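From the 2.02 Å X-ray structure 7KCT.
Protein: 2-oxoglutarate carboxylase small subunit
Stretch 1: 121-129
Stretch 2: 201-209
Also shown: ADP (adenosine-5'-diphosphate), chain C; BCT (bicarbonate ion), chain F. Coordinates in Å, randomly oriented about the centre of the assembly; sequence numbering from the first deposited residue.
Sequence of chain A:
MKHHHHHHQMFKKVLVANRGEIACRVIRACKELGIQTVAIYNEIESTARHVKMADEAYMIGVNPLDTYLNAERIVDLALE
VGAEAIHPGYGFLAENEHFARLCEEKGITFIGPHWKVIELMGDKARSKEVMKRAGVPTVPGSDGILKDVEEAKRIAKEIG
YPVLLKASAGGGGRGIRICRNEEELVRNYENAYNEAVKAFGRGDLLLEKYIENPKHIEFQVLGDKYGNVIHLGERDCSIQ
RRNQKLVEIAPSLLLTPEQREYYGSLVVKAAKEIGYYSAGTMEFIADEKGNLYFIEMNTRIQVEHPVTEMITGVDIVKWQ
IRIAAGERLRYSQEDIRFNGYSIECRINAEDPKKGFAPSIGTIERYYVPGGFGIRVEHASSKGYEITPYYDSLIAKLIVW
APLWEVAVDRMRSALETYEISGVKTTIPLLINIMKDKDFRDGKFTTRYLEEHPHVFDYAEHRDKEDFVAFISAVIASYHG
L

Stretch 1, residues 121-129: MGDKARSKE
Stretch 2 201-209: GRGDLLLEK

Two salt bridges, one near each end of the contact, tie the N-cap and first turns of a helix to a strand and the loop before it. At the first, D123 OD2 accepts from both terminal guanidinium nitrogens of R202, 2.9 Å from NH1 and 3.1 Å from NH2, and lies near the guanidinium plane. R202 reaches it with chi1 t, chi2 t and chi3 p from an extended backbone (-144/125); its NH1 also bonds D204 OD2 at 3.1 Å, so one arginine nitrogen joins two carboxylates. At the second, K128 NZ donates to E208 OE1 at 2.9 Å. K128 is m, t, p, t along its chain, and E208 is p, t with chi3 at 42°. The other oxygen, E208 OE2, accepts from ADP N6 at 2.7 Å, so this glutamate serves both helix and nucleotide.

D123 suits its place twice over. At the N-cap (-122/126, chi1 t), its OD1 receives R126 N at 2.8 Å, while OD2 serves the arginine and a further partner elsewhere in the structure. Helix 124-129 follows, with phi near -60° and psi from -42° to -54°; S127 N and S127 OG meet D123 O at 2.9 and 2.4 Å, the latter very short.

Strand 205-209 runs at 48° to the helix in N-to-C direction, the axes 9.5 Å apart at closest approach. In register, A125 CA lies 6.5 Å from L206 CA, and D123 CA lies 9.6 Å from D204 CA. Strand alternation turns L206 and E208 toward the helix and L207 away.

Between the bridges, buried L206 (-114/167, chi1 p, chi2 p) sets its CD2 3.6 Å from A125 N, 4.0 Å from A125 CB and 3.8 Å from K124 CB. Alanine's short side chain accompanies this close approach. K124 starts toward the strand, but its end leads away to ADP, where NZ makes a weak 3.4 Å hydrogen bond to O3A. Together the stretches bury 274 Å².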

# COMPACT_ATOMS: atom_id res chain seq x y z
N MET A 121 -1.12 9.10 34.20
CA MET A 121 -2.00 9.64 33.18
C MET A 121 -3.23 8.81 32.96
O MET A 121 -3.97 9.09 32.01
CB MET A 121 -1.24 9.77 31.87
CG MET A 121 -0.04 10.59 32.13
SD MET A 121 -0.36 12.28 32.83
CE MET A 121 -0.86 13.36 31.42
N GLY A 122 -3.51 7.88 33.85
CA GLY A 122 -4.65 7.00 33.74
C GLY A 122 -5.95 7.57 34.24
O GLY A 122 -7.00 6.95 34.08
N ASP A 123 -5.90 8.75 34.83
CA ASP A 123 -7.08 9.43 35.30
C ASP A 123 -7.10 10.77 34.60
O ASP A 123 -6.10 11.49 34.62
CB ASP A 123 -7.03 9.57 36.82
CG ASP A 123 -8.13 10.44 37.36
OD1 ASP A 123 -7.92 11.68 37.39
OD2 ASP A 123 -9.20 9.91 37.74
N LYS A 124 -8.22 11.09 33.94
CA LYS A 124 -8.25 12.30 33.11
C LYS A 124 -8.09 13.56 33.95
O LYS A 124 -7.43 14.51 33.53
CB LYS A 124 -9.56 12.39 32.30
CG LYS A 124 -9.74 11.36 31.14
CD LYS A 124 -10.78 11.86 30.06
CE LYS A 124 -11.30 10.71 29.19
NZ LYS A 124 -12.79 10.49 29.27
N ALA A 125 -8.75 13.62 35.10
CA ALA A 125 -8.67 14.80 35.96
C ALA A 125 -7.23 15.09 36.38
O ALA A 125 -6.72 16.20 36.20
CB ALA A 125 -9.55 14.62 37.19
N ARG A 126 -6.57 14.10 36.96
CA ARG A 126 -5.15 14.26 37.26
C ARG A 126 -4.34 14.63 36.03
O ARG A 126 -3.45 15.48 36.10
CB ARG A 126 -4.61 12.98 37.90
CG ARG A 126 -3.12 12.96 38.16
CD ARG A 126 -2.79 11.83 39.07
NE ARG A 126 -3.01 10.49 38.52
CZ ARG A 126 -3.93 9.63 38.94
NH1 ARG A 126 -4.78 9.94 39.90
NH2 ARG A 126 -3.99 8.41 38.39
N SER A 127 -4.61 13.99 34.88
CA SER A 127 -3.82 14.31 33.68
C SER A 127 -3.93 15.78 33.28
O SER A 127 -2.97 16.37 32.79
CB SER A 127 -4.24 13.47 32.45
OG SER A 127 -4.61 12.16 32.80
N LYS A 128 -5.14 16.35 33.33
CA LYS A 128 -5.28 17.79 33.04
C LYS A 128 -4.44 18.64 34.00
O LYS A 128 -3.79 19.62 33.59
CB LYS A 128 -6.75 18.21 33.16
CG LYS A 128 -7.70 17.63 32.14
CD LYS A 128 -9.14 17.99 32.47
CE LYS A 128 -9.52 19.36 31.93
NZ LYS A 128 -10.92 19.68 32.33
N GLU A 129 -4.53 18.35 35.29
CA GLU A 129 -3.74 19.13 36.25
C GLU A 129 -2.25 19.05 35.94
O GLU A 129 -1.55 20.07 35.93
CB GLU A 129 -4.04 18.67 37.69
N GLY A 201 -14.86 0.15 36.47
CA GLY A 201 -14.60 -0.17 37.86
C GLY A 201 -14.71 0.99 38.83
O GLY A 201 -14.73 0.77 40.05
N ARG A 202 -14.80 2.22 38.32
CA ARG A 202 -14.72 3.43 39.14
C ARG A 202 -15.66 4.46 38.55
O ARG A 202 -15.56 4.78 37.36
CB ARG A 202 -13.28 3.93 39.19
CG ARG A 202 -13.08 5.24 39.93
CD ARG A 202 -11.62 5.44 40.33
NE ARG A 202 -10.72 5.60 39.19
CZ ARG A 202 -10.31 6.76 38.70
NH1 ARG A 202 -10.72 7.91 39.25
NH2 ARG A 202 -9.48 6.79 37.67
N GLY A 203 -16.58 4.97 39.36
CA GLY A 203 -17.63 5.85 38.89
C GLY A 203 -17.30 7.33 38.87
O GLY A 203 -18.17 8.13 38.54
N ASP A 204 -16.06 7.70 39.17
CA ASP A 204 -15.73 9.10 39.40
C ASP A 204 -15.83 9.94 38.12
O ASP A 204 -15.27 9.58 37.09
CB ASP A 204 -14.30 9.22 39.93
CG ASP A 204 -14.07 8.37 41.16
OD1 ASP A 204 -15.04 8.03 41.86
OD2 ASP A 204 -12.90 8.02 41.41
N LEU A 205 -16.49 11.09 38.23
CA LEU A 205 -16.72 11.97 37.10
C LEU A 205 -15.96 13.28 37.29
O LEU A 205 -15.70 13.70 38.42
CB LEU A 205 -18.21 12.25 36.92
CG LEU A 205 -19.13 11.02 36.89
CD1 LEU A 205 -20.59 11.43 36.92
CD2 LEU A 205 -18.85 10.19 35.70
N LEU A 206 -15.56 13.88 36.18
CA LEU A 206 -15.16 15.27 36.14
C LEU A 206 -16.16 16.04 35.28
O LEU A 206 -16.95 15.47 34.52
CB LEU A 206 -13.73 15.43 35.60
CG LEU A 206 -13.38 15.07 34.16
CD1 LEU A 206 -13.88 16.17 33.22
CD2 LEU A 206 -11.91 14.88 33.99
N LEU A 207 -16.08 17.36 35.38
CA LEU A 207 -16.96 18.25 34.64
C LEU A 207 -16.08 19.23 33.90
O LEU A 207 -15.13 19.76 34.48
CB LEU A 207 -17.90 18.98 35.60
CG LEU A 207 -19.00 19.87 35.02
CD1 LEU A 207 -20.02 20.19 36.13
CD2 LEU A 207 -18.43 21.12 34.48
N GLU A 208 -16.37 19.47 32.62
CA GLU A 208 -15.70 20.54 31.91
C GLU A 208 -16.66 21.28 31.00
O GLU A 208 -17.78 20.86 30.75
CB GLU A 208 -14.48 20.01 31.13
CG GLU A 208 -14.70 18.87 30.18
CD GLU A 208 -13.37 18.38 29.53
OE1 GLU A 208 -12.35 18.28 30.25
OE2 GLU A 208 -13.35 18.07 28.32
N LYS A 209 -16.21 22.45 30.56
CA LYS A 209 -16.97 23.27 29.64
C LYS A 209 -17.23 22.46 28.39
O LYS A 209 -16.30 21.87 27.82
CB LYS A 209 -16.19 24.53 29.31
CG LYS A 209 -16.84 25.45 28.31
CD LYS A 209 -18.11 26.05 28.87
CE LYS A 209 -19.08 26.40 27.77
NZ LYS A 209 -20.44 26.59 28.31
PB ADP C . -12.34 8.87 25.51
O1B ADP C . -13.52 7.96 25.60
O2B ADP C . -11.61 9.26 24.26
O3B ADP C . -11.41 8.82 26.71
PA ADP C . -12.19 11.68 25.46
O1A ADP C . -11.08 11.78 24.47
O2A ADP C . -12.20 12.68 26.60
O3A ADP C . -13.09 10.49 25.93
O5' ADP C . -13.42 12.65 24.43
C5' ADP C . -14.35 11.80 23.66
C4' ADP C . -14.79 12.68 22.56
O4' ADP C . -15.82 13.49 23.17
C3' ADP C . -13.72 13.58 22.08
O3' ADP C . -13.11 13.05 20.89
C2' ADP C . -14.60 14.75 21.63
O2' ADP C . -15.37 14.43 20.41
C1' ADP C . -15.65 14.83 22.70
N9 ADP C . -15.25 15.73 23.81
C8 ADP C . -14.41 15.48 24.90
N7 ADP C . -14.31 16.57 25.71
C5 ADP C . -15.09 17.55 25.08
C6 ADP C . -15.38 18.90 25.42
N6 ADP C . -14.85 19.45 26.54
N1 ADP C . -16.15 19.67 24.61
C2 ADP C . -16.65 19.03 23.53
N3 ADP C . -16.47 17.77 23.09
C4 ADP C . -15.67 17.04 23.91
C BCT F . -6.73 7.22 40.27
O1 BCT F . -5.95 6.36 39.80
O2 BCT F . -6.84 8.45 40.15
O3 BCT F . -7.76 6.64 41.09